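PDB 2G80: protein UTR4 from Saccharomyces cerevisiae, which probably catalyses both the enolisation and the dephosphorylation of 2,3-diketo-5-methylthiopentyl-1-phosphate in the methionine salvage pathway, using magnesium. Local coordinates for residues D29-Y34 against E206-S211; K137-I142 against R198-K203. One frame throughout, in Å; residues are numbered along the deposited sequence.

Contact 1. Residues D29-Y34 against E206-S211; sequences DNYSTY and EVLFLS
Thr33 and Val207 pair side by side, as do Tyr34 and Leu208, where two neighbouring parallel strands start in the Rossmann-like sheet of this HAD-superfamily hydrolase. Backbone bonds come first. Thr33 N donates to Glu206 O at 3.1 Å, and Leu208 N donates to Thr33 O at 3.0 Å. Ser32 N also points at Glu206 O, but that bond is weak and bent, 121° at the hydrogen. Two CA-H...O contacts add to the pairing, from Val207 CA to Thr33 O and from Tyr34 CA to Leu208 O. Side-chain bonds appear to tie the loop before the strand, though Asp29 is poorly ordered. Asp29 closes an Asx turn, its OD1 accepting from Tyr31 N at 2.9 Å. Tyr34 OH approaches Asp29 OD1 from above the carboxylate plane, at 2.6 Å. The apolar part rests on Leu208, which meets two tyrosines. Thr33 and Val207 point to the opposite face of the sheet. Leu208 CB sits over the centre of the Tyr31 ring, 3.8 Å from the centroid. Leu208 CD2 lies at the edge of the Tyr34 ring, 3.8 Å from Tyr34 CE2.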
loop_
_atom_site.group_PDB
_atom_site.type_symbol
_atom_site.label_atom_id
_atom_site.label_comp_id
_atom_site.label_asym_id
_atom_site.label_seq_id
_atom_site.Cartn_x
_atom_site.Cartn_y
_atom_site.Cartn_z
ATOM N N ASP A 29 22.454 -4.798 12.879
ATOM C CA ASP A 29 21.411 -4.456 13.914
ATOM C C ASP A 29 20.718 -5.725 14.494
ATOM O O ASP A 29 21.116 -6.873 14.174
ATOM C CB ASP A 29 20.418 -3.416 13.339
ATOM C CG ASP A 29 19.595 -3.952 12.151
ATOM O OD1 ASP A 29 18.814 -4.896 12.347
ATOM O OD2 ASP A 29 19.672 -3.379 11.040
ATOM N N ASN A 30 19.692 -5.523 15.337
ATOM C CA ASN A 30 18.967 -6.646 15.986
ATOM C C ASN A 30 18.294 -7.664 15.042
ATOM O O ASN A 30 18.089 -8.824 15.443
ATOM C CB ASN A 30 17.912 -6.133 16.997
ATOM C CG ASN A 30 18.521 -5.404 18.212
ATOM O OD1 ASN A 30 19.724 -5.485 18.496
ATOM N ND2 ASN A 30 17.665 -4.699 18.944
ATOM N N TYR A 31 17.968 -7.250 13.810
ATOM C CA TYR A 31 17.272 -8.122 12.837
ATOM C C TYR A 31 17.958 -8.177 11.473
ATOM O O TYR A 31 18.523 -7.184 11.014
ATOM C CB TYR A 31 15.817 -7.634 12.691
ATOM C CG TYR A 31 15.060 -7.648 14.007
ATOM C CD1 TYR A 31 14.553 -8.844 14.522
ATOM C CD2 TYR A 31 14.905 -6.478 14.771
ATOM C CE1 TYR A 31 13.876 -8.883 15.760
ATOM C CE2 TYR A 31 14.224 -6.500 16.017
ATOM C CZ TYR A 31 13.718 -7.710 16.503
ATOM O OH TYR A 31 13.057 -7.766 17.721
ATOM N N SER A 32 17.930 -9.337 10.818
ATOM C CA SER A 32 18.457 -9.410 9.448
ATOM C C SER A 32 17.460 -8.750 8.474
ATOM O O SER A 32 17.873 -8.150 7.493
ATOM C CB SER A 32 18.766 -10.847 8.991
ATOM O OG SER A 32 17.612 -11.602 8.646
ATOM N N THR A 33 16.160 -8.838 8.792
ATOM C CA THR A 33 15.093 -8.472 7.879
ATOM C C THR A 33 13.940 -7.744 8.551
ATOM O O THR A 33 13.625 -7.989 9.709
ATOM C CB THR A 33 14.583 -9.753 7.219
ATOM O OG1 THR A 33 15.697 -10.448 6.657
ATOM C CG2 THR A 33 13.550 -9.483 6.113
ATOM N N TYR A 34 13.341 -6.840 7.783
ATOM C CA TYR A 34 12.219 -6.033 8.168
ATOM C C TYR A 34 11.090 -6.166 7.148
ATOM O O TYR A 34 11.323 -6.103 5.931
ATOM C CB TYR A 34 12.639 -4.572 8.284
ATOM C CG TYR A 34 13.658 -4.357 9.389
ATOM C CD1 TYR A 34 15.033 -4.439 9.120
ATOM C CD2 TYR A 34 13.244 -4.140 10.722
ATOM C CE1 TYR A 34 15.997 -4.287 10.155
ATOM C CE2 TYR A 34 14.185 -3.955 11.757
ATOM C CZ TYR A 34 15.555 -4.019 11.470
ATOM O OH TYR A 34 16.456 -3.822 12.481
ATOM N N GLU A 206 14.776 -13.741 13.075
ATOM C CA GLU A 206 15.534 -12.665 12.425
ATOM C C GLU A 206 14.659 -11.597 11.727
ATOM O O GLU A 206 15.217 -10.650 11.156
ATOM C CB GLU A 206 16.484 -13.242 11.362
ATOM C CG GLU A 206 17.580 -14.185 11.855
ATOM C CD GLU A 206 18.314 -14.906 10.695
ATOM O OE1 GLU A 206 17.847 -14.869 9.511
ATOM O OE2 GLU A 206 19.360 -15.543 10.978
ATOM N N VAL A 207 13.320 -11.745 11.740
ATOM C CA VAL A 207 12.410 -10.801 11.062
ATOM C C VAL A 207 11.666 -9.926 12.079
ATOM O O VAL A 207 11.195 -10.446 13.073
ATOM C CB VAL A 207 11.381 -11.537 10.139
ATOM C CG1 VAL A 207 10.542 -10.535 9.311
ATOM C CG2 VAL A 207 12.100 -12.505 9.189
ATOM N N LEU A 208 11.631 -8.604 11.857
ATOM C CA LEU A 208 10.735 -7.698 12.618
ATOM C C LEU A 208 9.614 -7.210 11.665
ATOM O O LEU A 208 9.898 -6.639 10.599
ATOM C CB LEU A 208 11.456 -6.480 13.196
ATOM C CG LEU A 208 10.617 -5.474 14.012
ATOM C CD1 LEU A 208 10.011 -6.126 15.230
ATOM C CD2 LEU A 208 11.455 -4.246 14.432
ATOM N N PHE A 209 8.358 -7.423 12.065
ATOM C CA PHE A 209 7.177 -6.968 11.315
ATOM C C PHE A 209 6.547 -5.751 12.031
ATOM O O PHE A 209 6.210 -5.826 13.221
ATOM C CB PHE A 209 6.183 -8.121 11.160
ATOM C CG PHE A 209 4.869 -7.743 10.511
ATOM C CD1 PHE A 209 4.821 -6.982 9.339
ATOM C CD2 PHE A 209 3.666 -8.228 11.030
ATOM C CE1 PHE A 209 3.609 -6.677 8.728
ATOM C CE2 PHE A 209 2.444 -7.923 10.436
ATOM C CZ PHE A 209 2.405 -7.167 9.284
ATOM N N LEU A 210 6.424 -4.647 11.291
ATOM C CA LEU A 210 5.865 -3.395 11.778
ATOM C C LEU A 210 4.526 -3.118 11.082
ATOM O O LEU A 210 4.432 -3.093 9.842
ATOM C CB LEU A 210 6.831 -2.243 11.553
ATOM C CG LEU A 210 8.206 -2.393 12.230
ATOM C CD1 LEU A 210 9.251 -1.497 11.545
ATOM C CD2 LEU A 210 8.137 -2.172 13.733
ATOM N N SER A 211 3.503 -2.912 11.899
ATOM C CA SER A 211 2.165 -2.650 11.425
ATOM C C SER A 211 1.382 -1.907 12.498
ATOM O O SER A 211 1.749 -1.977 13.656
ATOM C CB SER A 211 1.481 -3.977 11.046
ATOM O OG SER A 211 0.084 -3.831 10.770
#

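Contact 2. Residues K137-I142 against R198-K203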
loop_
_atom_site.group_PDB
_atom_site.type_symbol
_atom_site.label_atom_id
_atom_site.label_comp_id
_atom_site.label_asym_id
_atom_site.label_seq_id
_atom_site.Cartn_x
_atom_site.Cartn_y
_atom_site.Cartn_z
ATOM N N LYS A 137 18.362 0.173 6.035
ATOM C CA LYS A 137 18.284 -1.229 6.391
ATOM C C LYS A 137 18.622 -2.096 5.173
ATOM O O LYS A 137 18.223 -1.790 4.064
ATOM C CB LYS A 137 16.921 -1.580 6.985
ATOM C CG LYS A 137 16.607 -0.889 8.313
ATOM C CD LYS A 137 17.638 -1.179 9.387
ATOM C CE LYS A 137 17.242 -0.609 10.698
ATOM N NZ LYS A 137 18.293 -0.972 11.675
ATOM N N LYS A 138 19.323 -3.198 5.407
ATOM C CA LYS A 138 19.759 -4.063 4.321
ATOM C C LYS A 138 18.710 -4.918 3.650
ATOM O O LYS A 138 18.797 -5.142 2.454
ATOM C CB LYS A 138 20.983 -4.859 4.770
ATOM C CG LYS A 138 22.164 -3.887 4.708
ATOM C CD LYS A 138 23.319 -4.297 5.417
ATOM C CE LYS A 138 24.292 -3.157 5.464
ATOM N NZ LYS A 138 24.659 -2.536 4.179
ATOM N N ARG A 139 17.720 -5.383 4.399
ATOM C CA ARG A 139 16.670 -6.216 3.828
ATOM C C ARG A 139 15.305 -5.718 4.270
ATOM O O ARG A 139 14.942 -5.819 5.436
ATOM C CB ARG A 139 16.907 -7.697 4.109
ATOM C CG ARG A 139 18.223 -8.232 3.506
ATOM C CD ARG A 139 18.002 -9.517 2.715
ATOM N NE ARG A 139 17.274 -10.491 3.520
ATOM C CZ ARG A 139 16.525 -11.496 3.070
ATOM N NH1 ARG A 139 16.338 -11.731 1.761
ATOM N NH2 ARG A 139 15.928 -12.271 3.969
ATOM N N VAL A 140 14.589 -5.131 3.317
ATOM C CA VAL A 140 13.274 -4.528 3.539
ATOM C C VAL A 140 12.273 -5.049 2.512
ATOM O O VAL A 140 12.470 -4.847 1.327
ATOM C CB VAL A 140 13.332 -2.991 3.423
ATOM C CG1 VAL A 140 11.898 -2.351 3.515
ATOM C CG2 VAL A 140 14.274 -2.418 4.495
ATOM N N PHE A 141 11.192 -5.648 3.016
ATOM C CA PHE A 141 10.074 -6.163 2.259
ATOM C C PHE A 141 8.779 -5.477 2.696
ATOM O O PHE A 141 8.599 -5.145 3.869
ATOM C CB PHE A 141 9.956 -7.684 2.445
ATOM C CG PHE A 141 11.127 -8.439 1.901
ATOM C CD1 PHE A 141 11.086 -8.964 0.629
ATOM C CD2 PHE A 141 12.300 -8.565 2.643
ATOM C CE1 PHE A 141 12.157 -9.649 0.107
ATOM C CE2 PHE A 141 13.400 -9.255 2.133
ATOM C CZ PHE A 141 13.336 -9.798 0.871
ATOM N N ILE A 142 7.890 -5.264 1.736
ATOM C CA ILE A 142 6.589 -4.628 1.973
ATOM C C ILE A 142 5.497 -5.705 1.894
ATOM O O ILE A 142 5.617 -6.630 1.086
ATOM C CB ILE A 142 6.327 -3.499 0.933
ATOM C CG1 ILE A 142 7.506 -2.502 0.860
ATOM C CG2 ILE A 142 5.040 -2.727 1.252
ATOM C CD1 ILE A 142 7.800 -1.708 2.125
ATOM N N ARG A 198 9.062 -18.260 3.751
ATOM C CA ARG A 198 9.536 -19.127 2.642
ATOM C C ARG A 198 10.179 -18.285 1.533
ATOM O O ARG A 198 11.309 -18.563 1.129
ATOM C CB ARG A 198 8.375 -19.901 2.015
ATOM C CG ARG A 198 8.785 -21.014 1.096
ATOM C CD ARG A 198 7.907 -21.137 -0.125
ATOM N NE ARG A 198 6.507 -21.354 0.176
ATOM C CZ ARG A 198 5.474 -20.528 -0.063
ATOM N NH1 ARG A 198 5.598 -19.331 -0.640
ATOM N NH2 ARG A 198 4.260 -20.936 0.288
ATOM N N ASP A 199 9.461 -17.249 1.076
ATOM C CA ASP A 199 9.931 -16.371 -0.025
ATOM C C ASP A 199 11.074 -15.439 0.396
ATOM O O ASP A 199 11.917 -15.122 -0.417
ATOM C CB ASP A 199 8.768 -15.556 -0.634
ATOM C CG ASP A 199 7.683 -16.454 -1.276
ATOM O OD1 ASP A 199 8.018 -17.554 -1.768
ATOM O OD2 ASP A 199 6.497 -16.041 -1.320
ATOM N N ILE A 200 11.073 -14.995 1.647
ATOM C CA ILE A 200 12.160 -14.172 2.213
ATOM C C ILE A 200 13.444 -15.030 2.407
ATOM O O ILE A 200 14.539 -14.574 2.097
ATOM C CB ILE A 200 11.679 -13.437 3.540
ATOM C CG1 ILE A 200 10.875 -12.184 3.171
ATOM C CG2 ILE A 200 12.813 -13.000 4.450
ATOM C CD1 ILE A 200 10.374 -11.390 4.406
ATOM N N GLY A 201 13.303 -16.265 2.887
ATOM C CA GLY A 201 14.449 -17.104 3.200
ATOM C C GLY A 201 15.132 -16.453 4.391
ATOM O O GLY A 201 16.215 -15.850 4.264
ATOM N N ALA A 202 14.425 -16.447 5.510
ATOM C CA ALA A 202 14.957 -15.910 6.765
ATOM C C ALA A 202 14.314 -16.649 7.912
ATOM O O ALA A 202 13.158 -17.066 7.808
ATOM C CB ALA A 202 14.702 -14.419 6.877
ATOM N N LYS A 203 15.075 -16.847 8.985
ATOM C CA LYS A 203 14.557 -17.479 10.200
ATOM C C LYS A 203 13.581 -16.466 10.775
ATOM O O LYS A 203 13.897 -15.282 10.779
ATOM C CB LYS A 203 15.670 -17.742 11.234
ATOM C CG LYS A 203 16.712 -18.761 10.812
#
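The guanidinium of Arg139 reaches the carbonyl oxygen of Ile200 with both terminal nitrogens. Arg139 NH2 is the better donor, 3.3 Å from Ile200 O with 154° at the hydrogen. Arg139 NH1 makes a weak second bond to Ile200 O at 3.4 Å. The acceptor lies in the guanidinium plane, but NH2 stands well above the carbonyl plane, 56° out of it. Ile200 is the last helical residue of 190-200, and Gly201, with positive phi, leaves the helix. The arginine therefore supplies donors to a carbonyl at a helix C-terminus, where the helix dipole would probably favour a positive charge. NH2 has a second acceptor in Thr33 OG1, on the adjoining strand. In this HAD-type alpha/beta domain the contact packs the end of helix 190-200 against strand 140-143 of the central parallel sheet. Phe141 carries the apolar half. Ile200 CG1 sits over the centre of its ring, 3.8 Å from the centroid, and Ile200 CD1 is 3.8 Å from Phe141 CD2. Phe141 CE2 also lies over one face of the Arg139 guanidinium, 3.8 Å above its plane. An alanine at Phe141 would probably leave Ile200 CG1 and CD1 without the ring they pack on, and that guanidinium face without the cover of CE2. Ala202 CB lies at the guanidinium edge, 3.8 Å from Arg139 NH2.

Both contacts involve the same parallel sheet, in which strands 33-36 and 140-143 are neighbours. Contact 1 joins strand to strand within it. Contact 2 joins a strand to a covering helix. Main-chain bonding dominates contact 1, while an arginine side chain makes the polar link in contact 2. Both are partly buried. In contact 1 the paired strand residues are buried, and Tyr31, Ser32 and Glu206 lie nearer the surface. In contact 2 Phe141 and Ile200 are buried and Arg139 is partly exposed. Their centres are about 8 Å apart. Tyr34 O probably accepts from Phe141 N at 3.0 Å, and a salt bridge joins Asp29 OD2 to Lys137 NZ at 2.8 Å.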